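Cro protein (Xylella fastidiosa, PDB 3BD1) probably binds operator DNA through a helix-turn-helix and acts as a prophage transcription factor. Local coordinates at residues R36-A39 and E40-I43; E57-P60 and D61-G64. All blocks are in the same frame, centred on the assembly; numbering follows the deposited sequence.

Contact 1: R36-A39 and E40-I43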
loop_
_atom_site.group_PDB
_atom_site.type_symbol
_atom_site.label_atom_id
_atom_site.label_comp_id
_atom_site.label_asym_id
_atom_site.label_seq_id
_atom_site.Cartn_x
_atom_site.Cartn_y
_atom_site.Cartn_z
ATOM N N ARG A 36 8.102 -12.733 -2.300
ATOM C CA ARG A 36 9.561 -12.780 -2.279
ATOM C C ARG A 36 10.160 -11.646 -3.098
ATOM O O ARG A 36 9.972 -11.589 -4.317
ATOM C CB ARG A 36 10.047 -14.094 -2.902
ATOM C CG ARG A 36 11.554 -14.330 -2.879
ATOM C CD ARG A 36 11.957 -15.620 -3.578
ATOM N NE ARG A 36 12.019 -15.516 -5.037
ATOM C CZ ARG A 36 11.163 -16.070 -5.895
ATOM N NH1 ARG A 36 10.136 -16.801 -5.480
ATOM N NH2 ARG A 36 11.332 -15.893 -7.200
ATOM N N VAL A 37 10.896 -10.774 -2.417
ATOM C CA VAL A 37 11.660 -9.751 -3.096
ATOM C C VAL A 37 12.976 -10.386 -3.542
ATOM O O VAL A 37 13.507 -11.287 -2.888
ATOM C CB VAL A 37 11.900 -8.459 -2.254
ATOM C CG1 VAL A 37 10.580 -7.980 -1.652
ATOM C CG2 VAL A 37 12.936 -8.559 -1.162
ATOM N N PRO A 38 13.525 -9.903 -4.657
ATOM C CA PRO A 38 14.849 -10.369 -5.072
ATOM C C PRO A 38 15.921 -10.105 -4.004
ATOM O O PRO A 38 15.920 -9.052 -3.367
ATOM C CB PRO A 38 15.134 -9.513 -6.310
ATOM C CG PRO A 38 13.838 -9.074 -6.811
ATOM C CD PRO A 38 12.975 -8.906 -5.588
ATOM N N ALA A 39 16.844 -11.047 -3.820
ATOM C CA ALA A 39 17.840 -10.953 -2.761
ATOM C C ALA A 39 18.636 -9.669 -2.984
ATOM O O ALA A 39 19.005 -9.002 -2.011
ATOM C CB ALA A 39 18.779 -12.196 -2.754
ATOM N N GLU A 40 18.913 -9.346 -4.245
ATOM C CA GLU A 40 19.779 -8.204 -4.554
ATOM C C GLU A 40 19.109 -6.847 -4.368
ATOM O O GLU A 40 19.767 -5.801 -4.542
ATOM C CB GLU A 40 20.310 -8.301 -5.974
ATOM C CG GLU A 40 19.290 -8.115 -7.068
ATOM C CD GLU A 40 18.541 -9.361 -7.486
ATOM O OE1 GLU A 40 17.948 -9.248 -8.581
ATOM O OE2 GLU A 40 18.544 -10.391 -6.764
ATOM N N ARG A 41 17.830 -6.866 -4.005
ATOM C CA ARG A 41 17.122 -5.623 -3.690
ATOM C C ARG A 41 16.852 -5.418 -2.207
ATOM O O ARG A 41 16.313 -4.381 -1.811
ATOM C CB ARG A 41 15.837 -5.465 -4.502
ATOM C CG ARG A 41 15.995 -5.424 -6.039
ATOM C CD ARG A 41 17.257 -4.701 -6.542
ATOM N NE ARG A 41 17.271 -3.288 -6.175
ATOM C CZ ARG A 41 16.655 -2.344 -6.879
ATOM N NH1 ARG A 41 15.984 -2.646 -7.984
ATOM N NH2 ARG A 41 16.720 -1.094 -6.462
ATOM N N CYS A 42 17.210 -6.396 -1.371
ATOM C CA CYS A 42 16.853 -6.276 0.048
ATOM C C CYS A 42 17.537 -5.088 0.755
ATOM O O CYS A 42 16.855 -4.369 1.497
ATOM C CB CYS A 42 17.158 -7.573 0.796
ATOM S SG CYS A 42 16.003 -8.888 0.317
ATOM N N ILE A 43 18.849 -4.925 0.567
ATOM C CA ILE A 43 19.530 -3.774 1.180
ATOM C C ILE A 43 18.892 -2.474 0.709
ATOM O O ILE A 43 18.711 -1.555 1.499
ATOM C CB ILE A 43 21.050 -3.759 0.952
ATOM C CG1 ILE A 43 21.736 -4.857 1.761
ATOM C CG2 ILE A 43 21.678 -2.420 1.368
ATOM C CD1 ILE A 43 23.244 -4.963 1.558
HETATM O O HOH W 1 20.442 -6.870 -0.985
#
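V37 and C42 meet at the tight end of this contact: methyl CG2 of V37 lies 3.4 Å from SG of C42, an apolar touch between two buried side chains. SG reaches that place because it stands anti to its own carbonyl carbon (chi1 -71°), and L58 of helix 55-58 packs against both residues. Beside this pair the chain bends into the following helix. N of R41 donates to O of P38 over 3.0 Å, with an N-H...O angle of 158°. N of C42 donates to O of A39 over 3.2 Å in a similarly straight bond. Both bonds span i to i+3, and both donors sit well above the plane of the carbonyl they use. The stretch thus winds up through tight turns into helix 42-48, which follows helix 25-34 in this helix-turn-helix protein, and the W31 side chain of helix 25-34 backs V37, P38 and R41.

The solvent-facing part is built around the exposed E40, which there meets D61 of the second subunit. E40 takes chi1 69°, setting CG between its backbone N and carbonyl carbon, and a bend at chi2 folds the carboxylate back over the proline, with OE2 3.6 Å from CB of P38. That is van der Waals contact; the N-H of A39 is not directed at OE2, and this N donates instead to a glycerol, probably from the crystallisation liquor. R41 brings only the base of its side chain to P38, CG lying 4.2 Å from CB; its kinked chain then leads away to a salt bridge with D44 and a bond to O of L21. Water 1 prolongs the turn, donating to O of A39 at 2.8 Å and accepting from N of I43.

Contact 2: E57-P60 and D61-G64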
loop_
_atom_site.group_PDB
_atom_site.type_symbol
_atom_site.label_atom_id
_atom_site.label_comp_id
_atom_site.label_asym_id
_atom_site.label_seq_id
_atom_site.Cartn_x
_atom_site.Cartn_y
_atom_site.Cartn_z
ATOM N N GLU A 57 14.016 -9.651 7.506
ATOM C CA GLU A 57 12.576 -9.738 7.429
ATOM C C GLU A 57 12.117 -10.002 6.017
ATOM O O GLU A 57 11.101 -10.676 5.805
ATOM C CB GLU A 57 11.913 -8.477 7.986
ATOM C CG GLU A 57 12.188 -8.248 9.466
ATOM C CD GLU A 57 11.861 -6.870 9.999
ATOM O OE1 GLU A 57 11.921 -5.880 9.279
ATOM O OE2 GLU A 57 11.547 -6.718 11.189
ATOM N N LEU A 58 12.853 -9.454 5.049
ATOM C CA LEU A 58 12.507 -9.641 3.651
ATOM C C LEU A 58 12.868 -11.025 3.135
ATOM O O LEU A 58 12.095 -11.666 2.427
ATOM C CB LEU A 58 13.174 -8.542 2.806
ATOM C CG LEU A 58 12.651 -7.117 3.012
ATOM C CD1 LEU A 58 13.756 -6.113 2.563
ATOM C CD2 LEU A 58 11.330 -6.916 2.308
ATOM N N ARG A 59 14.054 -11.500 3.488
ATOM C CA ARG A 59 14.564 -12.760 2.961
ATOM C C ARG A 59 15.282 -13.488 4.081
ATOM O O ARG A 59 16.513 -13.533 4.158
ATOM C CB ARG A 59 15.450 -12.578 1.722
ATOM C CG ARG A 59 14.715 -12.106 0.472
ATOM C CD ARG A 59 13.729 -13.145 -0.091
ATOM N NE ARG A 59 14.394 -14.406 -0.407
ATOM C CZ ARG A 59 15.023 -14.646 -1.551
ATOM N NH1 ARG A 59 15.051 -13.715 -2.496
ATOM N NH2 ARG A 59 15.628 -15.801 -1.767
ATOM N N PRO A 60 14.505 -14.122 4.971
ATOM C CA PRO A 60 15.121 -14.861 6.061
ATOM C C PRO A 60 15.939 -16.074 5.622
ATOM O O PRO A 60 16.750 -16.545 6.412
ATOM C CB PRO A 60 13.951 -15.276 6.955
ATOM C CG PRO A 60 12.766 -14.981 6.213
ATOM C CD PRO A 60 13.038 -14.107 5.036
ATOM N N ASP A 61 15.690 -16.542 4.406
ATOM C CA ASP A 61 16.452 -17.611 3.792
ATOM C C ASP A 61 17.818 -17.170 3.273
ATOM O O ASP A 61 18.609 -18.040 2.899
ATOM C CB ASP A 61 15.663 -18.215 2.632
ATOM C CG ASP A 61 15.203 -17.229 1.580
ATOM O OD1 ASP A 61 14.816 -16.090 1.916
ATOM O OD2 ASP A 61 15.196 -17.657 0.403
ATOM N N VAL A 62 18.072 -15.858 3.237
ATOM C CA VAL A 62 19.316 -15.298 2.719
ATOM C C VAL A 62 20.135 -14.651 3.839
ATOM O O VAL A 62 21.345 -14.847 3.907
ATOM C CB VAL A 62 19.010 -14.276 1.594
ATOM C CG1 VAL A 62 20.291 -13.515 1.170
ATOM C CG2 VAL A 62 18.325 -14.961 0.422
ATOM N N PHE A 63 19.499 -13.871 4.711
ATOM C CA PHE A 63 20.211 -13.060 5.686
ATOM C C PHE A 63 20.203 -13.684 7.058
ATOM O O PHE A 63 19.346 -14.500 7.372
ATOM C CB PHE A 63 19.643 -11.637 5.699
ATOM C CG PHE A 63 19.813 -10.920 4.396
ATOM C CD1 PHE A 63 18.830 -10.957 3.424
ATOM C CD2 PHE A 63 20.991 -10.232 4.149
ATOM C CE1 PHE A 63 19.003 -10.298 2.212
ATOM C CE2 PHE A 63 21.152 -9.574 2.954
ATOM C CZ PHE A 63 20.181 -9.605 1.973
ATOM N N GLY A 64 21.178 -13.308 7.868
ATOM C CA GLY A 64 21.408 -13.916 9.174
ATOM C C GLY A 64 20.634 -13.167 10.233
ATOM O O GLY A 64 20.168 -12.046 10.029
HETATM O O HOH W 2 19.451 -17.139 6.307
#
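Backbone O of R59 takes two bonds, from N of V62 at 2.9 Å and from N of F63 at 3.1 Å, closing a turn where the chain leaves helix 55-58, the last helix of this all-helical Cro chain. The two donors arrive differently: V62 N stands 56° out of the carbonyl plane, whereas F63 N lies almost in line with the C=O bond (172°). Water 2 links the carbonyls of P60 and F63, donating to both.

Among the side chains, R59 and D61 form a bidentate, side-on salt bridge. NE of R59 meets OD1 of D61 at 2.9 Å, on that oxygen's syn lone pair. NH2 of R59 meets OD2 of D61 at 2.9 Å, on the syn side but tilted out of the carboxylate plane. Two bonds to two oxygens restrict rotation of both groups, whose planes lie 29° apart. Bends at chi2 and chi3 curl the arginine toward the carboxylate. F63 continues to the second subunit, where its ring meets F63 of that subunit. Over one face of the R59 guanidinium lies methyl CG2 of V62, 3.6 Å from NH2.

Contacts 1 and 2 are two turns in series along the chain, at opposite ends of the segment that holds helices 42-48 and 55-58: contact 1 leads into the first, contact 2 leaves the second. Their centres lie 9 Å apart, and R59 joins them, its NH1 probably bonding O of V37 (2.9 Å) while its CG packs on SG of C42 at 3.5 Å. Both are partly buried, but contact 1 lies nearer the chain centre (7 Å against 12 Å). Both turn on backbone bonds; contact 1 adds the apolar V37-C42 touch, contact 2 a salt bridge. Both reach the second subunit, where E40 packs on its D61 and D61 on its E40.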